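Local coordinates for coenzyme F420-dependent N(5),N(10)-methenyltetrahydromethanopterin reductase-related protein (Desulfurobacterium thermolithotrophum DSM 11699, PDB 6HUY) that binds the iron-guanylylpyridinol (FeGP) cofactor, belongs to the Hmd ([Fe]-hydrogenase) family and probably acts on, or senses, a folate-type one-carbon carrier such as methenyl-tetrahydrofolate, at the interface of chains B and A. Sequence-based numbering; all coordinates share one arbitrary frame. Chains: chain A, Coenzyme F420-dependent N(5),N(10)-methenyltetrahydromethanopterin reductase-related protein; chain B, Coenzyme F420-dependent N(5),N(10)-methenyltetrahydromethanopterin reductase-related protein.

Helix 207-228 of chain B runs through all four contacts, from contact 2 and contact 3 near its start to contact 4 and contact 1 towards its end. Contacts 1 and 2 are the farthest apart, with C-alpha centres about 30 Å from each other; contacts 1 and 4 lie about 12 Å apart and share B:Leu228. Contact 3 joins equivalent residues of the two chains, about 17 Å from contact 2 and 16 Å from contact 4. Helix 232-262 serves contact 2 from chain A and contact 4 from chain B. Such an intertwined helical centre is typical of Hmd-family dimers.

Contact 1: the interface of chains B and A. Residues chain B 227-228, 230; chain A 13, 17-18, 23.
A:Tyr13 and A:Leu18 meet B:Ile227 and B:Leu228 where the C-terminal end of helix 207-228 of one Hmd-family subunit reaches the nucleotide-binding-type, Rossmann-like N-terminal domain of the other. A direct polar link is a hydrogen bond from the phenol OH of A:Tyr13 to the carbonyl O of B:Leu228, 2.6 Å long. The hydroxyl lies in the carbonyl plane on a lone pair, at a C=O...donor angle of 129°, and the oxygen in turn sits at the ring edge, in the plane of the phenol. With CG of A:Tyr13 anti to the backbone N (chi1 174°), the ring extends from helix 13-17 towards the helix end in chain B.

A second, water-mediated link joins two backbone carbonyls: water 1 is 2.6 Å from O of B:Ile227 and 2.7 Å from O of A:Lys17. Facing two acceptors, it probably donates to both, and together with the phenol it would help satisfy carbonyls of the last helical turn.

Apolar packing centres on CG2 of B:Ile227. CD1 of A:Leu18 approaches CG2 of B:Ile227 obliquely to 3.9 Å. From another direction the aliphatic chain of A:Lys23 crosses at about a right angle, and its CE lies 3.9 Å from CG2 of B:Ile227. The lysine chain bends at chi2 and again at chi4 (-83°), which turns the terminal amine nitrogen NZ away from the methyl while CE stays in contact.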
loop_
_atom_site.group_PDB
_atom_site.type_symbol
_atom_site.label_atom_id
_atom_site.label_comp_id
_atom_site.label_asym_id
_atom_site.label_seq_id
_atom_site.Cartn_x
_atom_site.Cartn_y
_atom_site.Cartn_z
ATOM N N ILE B 227 12.674 -9.509 17.424
ATOM C CA ILE B 227 12.324 -8.913 18.712
ATOM C C ILE B 227 10.952 -9.385 19.194
ATOM O O ILE B 227 10.825 -9.906 20.298
ATOM C CB ILE B 227 12.401 -7.372 18.640
ATOM C CG1 ILE B 227 13.781 -6.931 18.135
ATOM C CG2 ILE B 227 12.159 -6.748 19.998
ATOM C CD1 ILE B 227 13.776 -5.573 17.475
ATOM N N LEU B 228 9.907 -9.201 18.377
ATOM C CA LEU B 228 8.552 -9.554 18.807
ATOM C C LEU B 228 8.287 -11.057 18.792
ATOM O O LEU B 228 7.417 -11.530 19.538
ATOM C CB LEU B 228 7.512 -8.878 17.924
ATOM C CG LEU B 228 7.473 -7.353 17.872
ATOM C CD1 LEU B 228 6.567 -6.976 16.745
ATOM C CD2 LEU B 228 6.985 -6.764 19.191
ATOM N N THR B 230 6.747 -12.884 16.650
ATOM C CA THR B 230 5.376 -13.115 16.215
ATOM C C THR B 230 5.332 -13.864 14.885
ATOM O O THR B 230 6.332 -13.993 14.184
ATOM C CB THR B 230 4.638 -11.782 16.092
ATOM O OG1 THR B 230 5.467 -10.861 15.381
ATOM C CG2 THR B 230 4.300 -11.221 17.461
ATOM N N TYR A 13 4.961 -14.873 27.465
ATOM C CA TYR A 13 5.356 -14.089 26.298
ATOM C C TYR A 13 6.000 -12.781 26.735
ATOM O O TYR A 13 7.098 -12.435 26.289
ATOM C CB TYR A 13 4.168 -13.808 25.364
ATOM C CG TYR A 13 4.580 -12.872 24.261
ATOM C CD1 TYR A 13 5.264 -13.347 23.151
ATOM C CD2 TYR A 13 4.370 -11.500 24.366
ATOM C CE1 TYR A 13 5.700 -12.492 22.165
ATOM C CE2 TYR A 13 4.806 -10.635 23.383
ATOM C CZ TYR A 13 5.472 -11.142 22.285
ATOM O OH TYR A 13 5.913 -10.292 21.299
ATOM N N LYS A 17 9.837 -14.219 25.993
ATOM C CA LYS A 17 9.983 -13.979 24.562
ATOM C C LYS A 17 10.342 -12.522 24.273
ATOM O O LYS A 17 11.314 -12.238 23.563
ATOM C CB LYS A 17 8.683 -14.371 23.842
ATOM C CG LYS A 17 8.557 -15.862 23.553
ATOM C CD LYS A 17 9.496 -16.255 22.418
ATOM C CE LYS A 17 9.854 -17.726 22.436
ATOM N NZ LYS A 17 11.243 -17.937 21.917
ATOM N N LEU A 18 9.548 -11.601 24.809
ATOM C CA LEU A 18 9.766 -10.163 24.715
ATOM C C LEU A 18 9.930 -9.640 26.136
ATOM O O LEU A 18 8.975 -9.655 26.918
ATOM C CB LEU A 18 8.590 -9.480 24.014
ATOM C CG LEU A 18 8.642 -7.952 23.883
ATOM C CD1 LEU A 18 9.681 -7.550 22.850
ATOM C CD2 LEU A 18 7.282 -7.388 23.532
ATOM N N LYS A 23 12.498 -3.730 27.775
ATOM C CA LYS A 23 12.317 -3.031 26.506
ATOM C C LYS A 23 11.410 -1.815 26.658
ATOM O O LYS A 23 11.678 -0.765 26.067
ATOM C CB LYS A 23 11.749 -3.989 25.457
ATOM C CG LYS A 23 12.754 -5.006 24.901
ATOM C CD LYS A 23 13.639 -4.406 23.802
ATOM C CE LYS A 23 14.305 -5.480 22.946
ATOM N NZ LYS A 23 15.556 -6.022 23.562
HETATM O O HOH W 1 12.571 -10.340 22.165
#

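Contact 2: the interface of chains B and A. Residues chain B 198, 202, 210; chain A 245, 249, 261-262, 267.
B:Leu198 and B:Val202, successive turns of helix 196-203, press their branched ends against chain A in the intertwined helical region typical of the Hmd family. The two methyls of B:Leu198 diverge towards different parts of helix 232-262. CD2 of B:Leu198 meets CG1 of A:Val245 at 3.7 Å, the two side chains passing at an oblique angle. CD1 of B:Leu198 points the other way, to the helix end, where it lies 3.8 Å from CB of A:Leu261 and 3.4 Å from the carbonyl O of A:Leu261. A:Leu249 borders the same leucine from one turn beyond A:Val245.

B:Val202 is likewise shared between two partners. Its CG1 is anti to the backbone N (chi1 173°), directed at A:Met267, whereas CG2, beside that N, turns to A:Leu262. CG2 of B:Val202 touches CD2 of A:Leu262 at 3.7 Å, again on a slant. Against the methionine the crossing is nearly perpendicular, CG1 of B:Val202 resting 4.0 Å from CG of A:Met267. Losing both methyls to an alanine here is likely to open a gap between A:Leu262 and A:Met267, with CD2 of the leucine and CG of the methionine losing the methyls they pack on.

Further along, the thioether of A:Met267 reaches over to a second helix of chain B, 207-228. SD of A:Met267 lies 4.2 Å from the methyl CG2 of B:Thr210, a looser approach that is also close to a right angle.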
loop_
_atom_site.group_PDB
_atom_site.type_symbol
_atom_site.label_atom_id
_atom_site.label_comp_id
_atom_site.label_asym_id
_atom_site.label_seq_id
_atom_site.Cartn_x
_atom_site.Cartn_y
_atom_site.Cartn_z
ATOM N N LEU B 198 3.245 -3.625 -12.877
ATOM C CA LEU B 198 4.238 -3.166 -11.916
ATOM C C LEU B 198 5.285 -2.229 -12.519
ATOM O O LEU B 198 6.114 -1.697 -11.773
ATOM C CB LEU B 198 4.931 -4.374 -11.260
ATOM C CG LEU B 198 4.002 -5.343 -10.500
ATOM C CD1 LEU B 198 4.801 -6.367 -9.720
ATOM C CD2 LEU B 198 3.051 -4.614 -9.562
ATOM N N VAL B 202 7.142 0.773 -10.099
ATOM C CA VAL B 202 8.575 0.579 -9.899
ATOM C C VAL B 202 9.389 1.616 -10.661
ATOM O O VAL B 202 10.418 2.078 -10.173
ATOM C CB VAL B 202 8.956 -0.852 -10.297
ATOM C CG1 VAL B 202 10.480 -1.041 -10.269
ATOM C CG2 VAL B 202 8.257 -1.854 -9.364
ATOM N N THR B 210 7.111 3.553 -3.335
ATOM C CA THR B 210 7.173 2.099 -3.452
ATOM C C THR B 210 8.340 1.536 -2.655
ATOM O O THR B 210 8.189 0.566 -1.905
ATOM C CB THR B 210 7.293 1.718 -4.928
ATOM O OG1 THR B 210 6.210 2.317 -5.643
ATOM C CG2 THR B 210 7.280 0.210 -5.133
ATOM N N VAL A 245 -0.388 -1.356 -4.462
ATOM C CA VAL A 245 0.369 -2.457 -5.045
ATOM C C VAL A 245 1.009 -3.302 -3.947
ATOM O O VAL A 245 0.879 -4.531 -3.932
ATOM C CB VAL A 245 1.408 -1.908 -6.036
ATOM C CG1 VAL A 245 2.482 -2.929 -6.350
ATOM C CG2 VAL A 245 0.720 -1.479 -7.308
ATOM N N LEU A 249 0.010 -7.219 -3.272
ATOM C CA LEU A 249 1.010 -8.268 -3.418
ATOM C C LEU A 249 1.180 -9.066 -2.131
ATOM O O LEU A 249 1.292 -10.297 -2.169
ATOM C CB LEU A 249 2.348 -7.669 -3.847
ATOM C CG LEU A 249 2.402 -7.176 -5.291
ATOM C CD1 LEU A 249 3.666 -6.370 -5.489
ATOM C CD2 LEU A 249 2.318 -8.328 -6.285
ATOM N N LEU A 261 8.118 -10.199 -7.325
ATOM C CA LEU A 261 7.396 -9.546 -8.413
ATOM C C LEU A 261 7.826 -8.090 -8.614
ATOM O O LEU A 261 7.938 -7.635 -9.759
ATOM C CB LEU A 261 5.888 -9.649 -8.163
ATOM C CG LEU A 261 5.340 -11.077 -8.318
ATOM C CD1 LEU A 261 3.938 -11.202 -7.746
ATOM C CD2 LEU A 261 5.359 -11.507 -9.771
ATOM N N LEU A 262 8.080 -7.344 -7.534
ATOM C CA LEU A 262 8.585 -5.974 -7.685
ATOM C C LEU A 262 10.010 -5.956 -8.224
ATOM O O LEU A 262 10.373 -5.059 -8.996
ATOM C CB LEU A 262 8.538 -5.240 -6.351
ATOM C CG LEU A 262 7.156 -4.861 -5.818
ATOM C CD1 LEU A 262 7.279 -4.300 -4.405
ATOM C CD2 LEU A 262 6.487 -3.854 -6.734
ATOM N N MET A 267 13.999 -1.966 -8.467
ATOM C CA MET A 267 13.691 -0.866 -7.554
ATOM C C MET A 267 14.937 -0.062 -7.216
ATOM O O MET A 267 14.905 1.176 -7.211
ATOM C CB MET A 267 13.038 -1.403 -6.276
ATOM C CG MET A 267 11.581 -1.807 -6.457
ATOM S SD MET A 267 10.704 -2.179 -4.913
ATOM C CE MET A 267 11.594 -3.622 -4.357
#

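Contact 3: the interface of chains B and A. Residues chain B 212, 283, 286-287; chain A 212, 283, 286-287, 290.
B:Ile212 and A:Ile212 face each other at the centre of a nearly twofold-symmetric apolar patch, their CG2 methyls 3.7 Å apart on obliquely set side chains. Each isoleucine sends its other branch to the leucine of the opposite chain. CD1 of A:Ile212 pushes against CB of B:Leu283 at 3.4 Å, tighter than usual van der Waals contact, while the mate, CD1 of B:Ile212 to CB of A:Leu283, is more relaxed at 3.6 Å. In both isoleucines CG1 is anti to the carbonyl carbon (chi1 -70° in B, -72° in A), which directs the ethyl branch to the leucine and leaves CG2 for the twin.

The leucines also meet each other, CD2 of B:Leu283 lying 3.7 Å from CD2 of A:Leu283. CD1 of B:Leu283 extends further and touches CD1 of A:Leu290 tip to tip at 3.5 Å. The methyl groups of B:Ala287 and A:Ala287 fill in beside the opposite isoleucines, where their small size probably lets the helices approach.

Towards the rim, each Thr286 turns its methyl to the opposing leucine: CG2 of A:Thr286 lies 3.8 Å from CD2 of B:Leu283, with the side chains running past one another in opposite directions. The hydroxyls OG1 are directed away from those leucine methyls. In the fold, the patch joins helices 207-228 and 282-292 of each chain, so that equivalent segments pack around the likely dimer axis.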
loop_
_atom_site.group_PDB
_atom_site.type_symbol
_atom_site.label_atom_id
_atom_site.label_comp_id
_atom_site.label_asym_id
_atom_site.label_seq_id
_atom_site.Cartn_x
_atom_site.Cartn_y
_atom_site.Cartn_z
ATOM N N ILE B 212 10.223 3.023 -0.205
ATOM C CA ILE B 212 10.183 3.287 1.233
ATOM C C ILE B 212 9.147 2.393 1.918
ATOM O O ILE B 212 9.416 1.790 2.964
ATOM C CB ILE B 212 9.918 4.782 1.492
ATOM C CG1 ILE B 212 11.145 5.615 1.093
ATOM C CG2 ILE B 212 9.615 5.038 2.952
ATOM C CD1 ILE B 212 10.896 7.138 1.039
ATOM N N LEU B 283 14.430 3.246 9.667
ATOM C CA LEU B 283 13.266 3.902 9.068
ATOM C C LEU B 283 12.229 4.287 10.122
ATOM O O LEU B 283 11.608 5.353 10.031
ATOM C CB LEU B 283 12.616 2.995 8.009
ATOM C CG LEU B 283 13.430 2.738 6.744
ATOM C CD1 LEU B 283 12.846 1.586 5.930
ATOM C CD2 LEU B 283 13.504 4.003 5.900
ATOM N N THR B 286 13.590 7.428 11.943
ATOM C CA THR B 286 13.490 8.591 11.068
ATOM C C THR B 286 12.037 9.014 10.888
ATOM O O THR B 286 11.714 10.206 10.964
ATOM C CB THR B 286 14.132 8.286 9.716
ATOM O OG1 THR B 286 15.482 7.862 9.915
ATOM C CG2 THR B 286 14.142 9.528 8.835
ATOM N N ALA B 287 11.146 8.052 10.648
ATOM C CA ALA B 287 9.739 8.385 10.478
ATOM C C ALA B 287 9.172 9.017 11.743
ATOM O O ALA B 287 8.385 9.965 11.667
ATOM C CB ALA B 287 8.939 7.134 10.098
ATOM N N ILE A 212 6.145 4.549 8.435
ATOM C CA ILE A 212 7.181 4.676 7.419
ATOM C C ILE A 212 6.555 5.014 6.073
ATOM O O ILE A 212 7.040 5.891 5.345
ATOM C CB ILE A 212 8.009 3.383 7.366
ATOM C CG1 ILE A 212 8.892 3.303 8.623
ATOM C CG2 ILE A 212 8.840 3.317 6.089
ATOM C CD1 ILE A 212 9.533 1.970 8.855
ATOM N N LEU A 283 14.480 9.457 4.208
ATOM C CA LEU A 283 13.881 8.128 4.085
ATOM C C LEU A 283 14.284 7.458 2.776
ATOM O O LEU A 283 14.531 6.246 2.744
ATOM C CB LEU A 283 12.361 8.222 4.183
ATOM C CG LEU A 283 11.761 8.507 5.552
ATOM C CD1 LEU A 283 10.283 8.833 5.377
ATOM C CD2 LEU A 283 11.935 7.314 6.482
ATOM N N THR A 286 17.948 6.183 3.172
ATOM C CA THR A 286 18.007 5.006 4.027
ATOM C C THR A 286 17.441 3.796 3.304
ATOM O O THR A 286 18.039 2.715 3.315
ATOM C CB THR A 286 17.240 5.268 5.319
ATOM O OG1 THR A 286 17.785 6.428 5.961
ATOM C CG2 THR A 286 17.333 4.072 6.271
ATOM N N ALA A 287 16.289 3.973 2.647
ATOM C CA ALA A 287 15.665 2.870 1.920
ATOM C C ALA A 287 16.598 2.321 0.848
ATOM O O ALA A 287 16.717 1.101 0.681
ATOM C CB ALA A 287 14.348 3.326 1.296
ATOM N N LEU A 290 19.222 0.286 2.564
ATOM C CA LEU A 290 18.658 -0.973 3.035
ATOM C C LEU A 290 18.470 -1.960 1.890
ATOM O O LEU A 290 18.765 -3.150 2.041
ATOM C CB LEU A 290 17.331 -0.716 3.744
ATOM C CG LEU A 290 17.460 -0.180 5.167
ATOM C CD1 LEU A 290 16.153 0.470 5.571
ATOM C CD2 LEU A 290 17.828 -1.309 6.114
#

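Contact 4: the interface of chains B and A. Residues chain B 220, 228, 238, 270, 274; chain A 204-206.
The side-chain carbonyl OE1 of B:Gln238 is gripped by donors from both chains: the backbone N of A:Gly206 at 3.0 Å and the phenol OH of B:Tyr220 at 2.7 Å. They arrive from opposite faces of the amide plane, the glycine N-H tilted 26° from it and the phenol well above it. This pairing should resist rotation of the amide. Its other end, NE2, reaches water 2, which also binds the backbone N of A:Met205 at 2.8 Å. Beside it the carboxylate of A:Asp204 is turned only 26° from the amide plane.

B:Tyr220 also offers a ring face to the loop, CA of A:Gly206 resting over it 3.9 Å from the centroid in a CH-pi contact. A phenylalanine in its place, lacking the hydroxyl, would probably leave OE1 of B:Gln238 without its intrachain donor and the amide freer to turn.

A:Met205 enters between B:Tyr220, B:Met274 and B:Leu228, its SD 3.5 Å from CD1 of B:Leu228. A bend at chi3 (-72°) folds CE of A:Met205 back towards the amide of B:Gln238. The loop 204-206 joins helices 196-203 and 207-228 of chain A and packs among helices 207-228 and 232-262 and the 3-10 helix 272-274 of chain B.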
loop_
_atom_site.group_PDB
_atom_site.type_symbol
_atom_site.label_atom_id
_atom_site.label_comp_id
_atom_site.label_asym_id
_atom_site.label_seq_id
_atom_site.Cartn_x
_atom_site.Cartn_y
_atom_site.Cartn_z
ATOM N N TYR B 220 9.540 -3.907 9.519
ATOM C CA TYR B 220 8.588 -4.527 10.436
ATOM C C TYR B 220 8.757 -6.045 10.466
ATOM O O TYR B 220 8.692 -6.658 11.536
ATOM C CB TYR B 220 7.157 -4.122 10.043
ATOM C CG TYR B 220 6.052 -4.812 10.813
ATOM C CD1 TYR B 220 6.182 -5.093 12.175
ATOM C CD2 TYR B 220 4.864 -5.156 10.186
ATOM C CE1 TYR B 220 5.154 -5.732 12.879
ATOM C CE2 TYR B 220 3.826 -5.781 10.883
ATOM C CZ TYR B 220 3.975 -6.072 12.222
ATOM O OH TYR B 220 2.949 -6.700 12.915
ATOM N N LEU B 228 9.907 -9.201 18.377
ATOM C CA LEU B 228 8.552 -9.554 18.807
ATOM C C LEU B 228 8.287 -11.057 18.792
ATOM O O LEU B 228 7.417 -11.530 19.538
ATOM C CB LEU B 228 7.512 -8.878 17.924
ATOM C CG LEU B 228 7.473 -7.353 17.872
ATOM C CD1 LEU B 228 6.567 -6.976 16.745
ATOM C CD2 LEU B 228 6.985 -6.764 19.191
ATOM N N GLN B 238 -1.141 -7.490 8.969
ATOM C CA GLN B 238 -1.131 -6.088 9.387
ATOM C C GLN B 238 -0.523 -5.194 8.315
ATOM O O GLN B 238 -0.984 -4.067 8.112
ATOM C CB GLN B 238 -0.393 -5.936 10.720
ATOM C CG GLN B 238 -1.123 -6.636 11.868
ATOM C CD GLN B 238 -0.523 -6.391 13.239
ATOM O OE1 GLN B 238 0.524 -5.742 13.393
ATOM N NE2 GLN B 238 -1.217 -6.881 14.262
ATOM N N SER B 270 1.209 5.722 19.318
ATOM C CA SER B 270 1.291 4.287 19.061
ATOM C C SER B 270 2.724 3.861 18.769
ATOM O O SER B 270 3.208 2.854 19.298
ATOM C CB SER B 270 0.379 3.922 17.893
ATOM O OG SER B 270 0.570 2.564 17.516
ATOM N N MET B 274 6.702 0.691 19.623
ATOM C CA MET B 274 7.271 -0.167 18.591
ATOM C C MET B 274 8.683 0.233 18.205
ATOM O O MET B 274 9.220 -0.309 17.235
ATOM C CB MET B 274 6.362 -0.175 17.367
ATOM C CG MET B 274 5.207 -1.152 17.489
ATOM S SD MET B 274 5.786 -2.829 17.841
ATOM C CE MET B 274 6.713 -3.176 16.339
ATOM N N ASP A 204 -1.833 -1.172 15.700
ATOM C CA ASP A 204 -1.178 -2.473 15.709
ATOM C C ASP A 204 0.341 -2.311 15.696
ATOM O O ASP A 204 0.876 -1.226 15.492
ATOM C CB ASP A 204 -1.602 -3.307 14.494
ATOM C CG ASP A 204 -3.041 -3.800 14.569
ATOM O OD1 ASP A 204 -3.698 -3.650 15.624
ATOM O OD2 ASP A 204 -3.511 -4.358 13.547
ATOM N N MET A 205 1.039 -3.434 15.901
ATOM C CA MET A 205 2.489 -3.475 15.705
ATOM C C MET A 205 2.893 -2.958 14.326
ATOM O O MET A 205 3.969 -2.361 14.169
ATOM C CB MET A 205 3.004 -4.909 15.897
ATOM C CG MET A 205 2.824 -5.435 17.316
ATOM S SD MET A 205 3.134 -7.203 17.532
ATOM C CE MET A 205 1.685 -7.883 16.717
ATOM N N GLY A 206 2.061 -3.193 13.319
ATOM C CA GLY A 206 2.292 -2.668 11.988
ATOM C C GLY A 206 2.263 -1.155 11.853
ATOM O O GLY A 206 2.335 -0.649 10.734
HETATM O O HOH W 2 -0.575 -5.423 16.975
#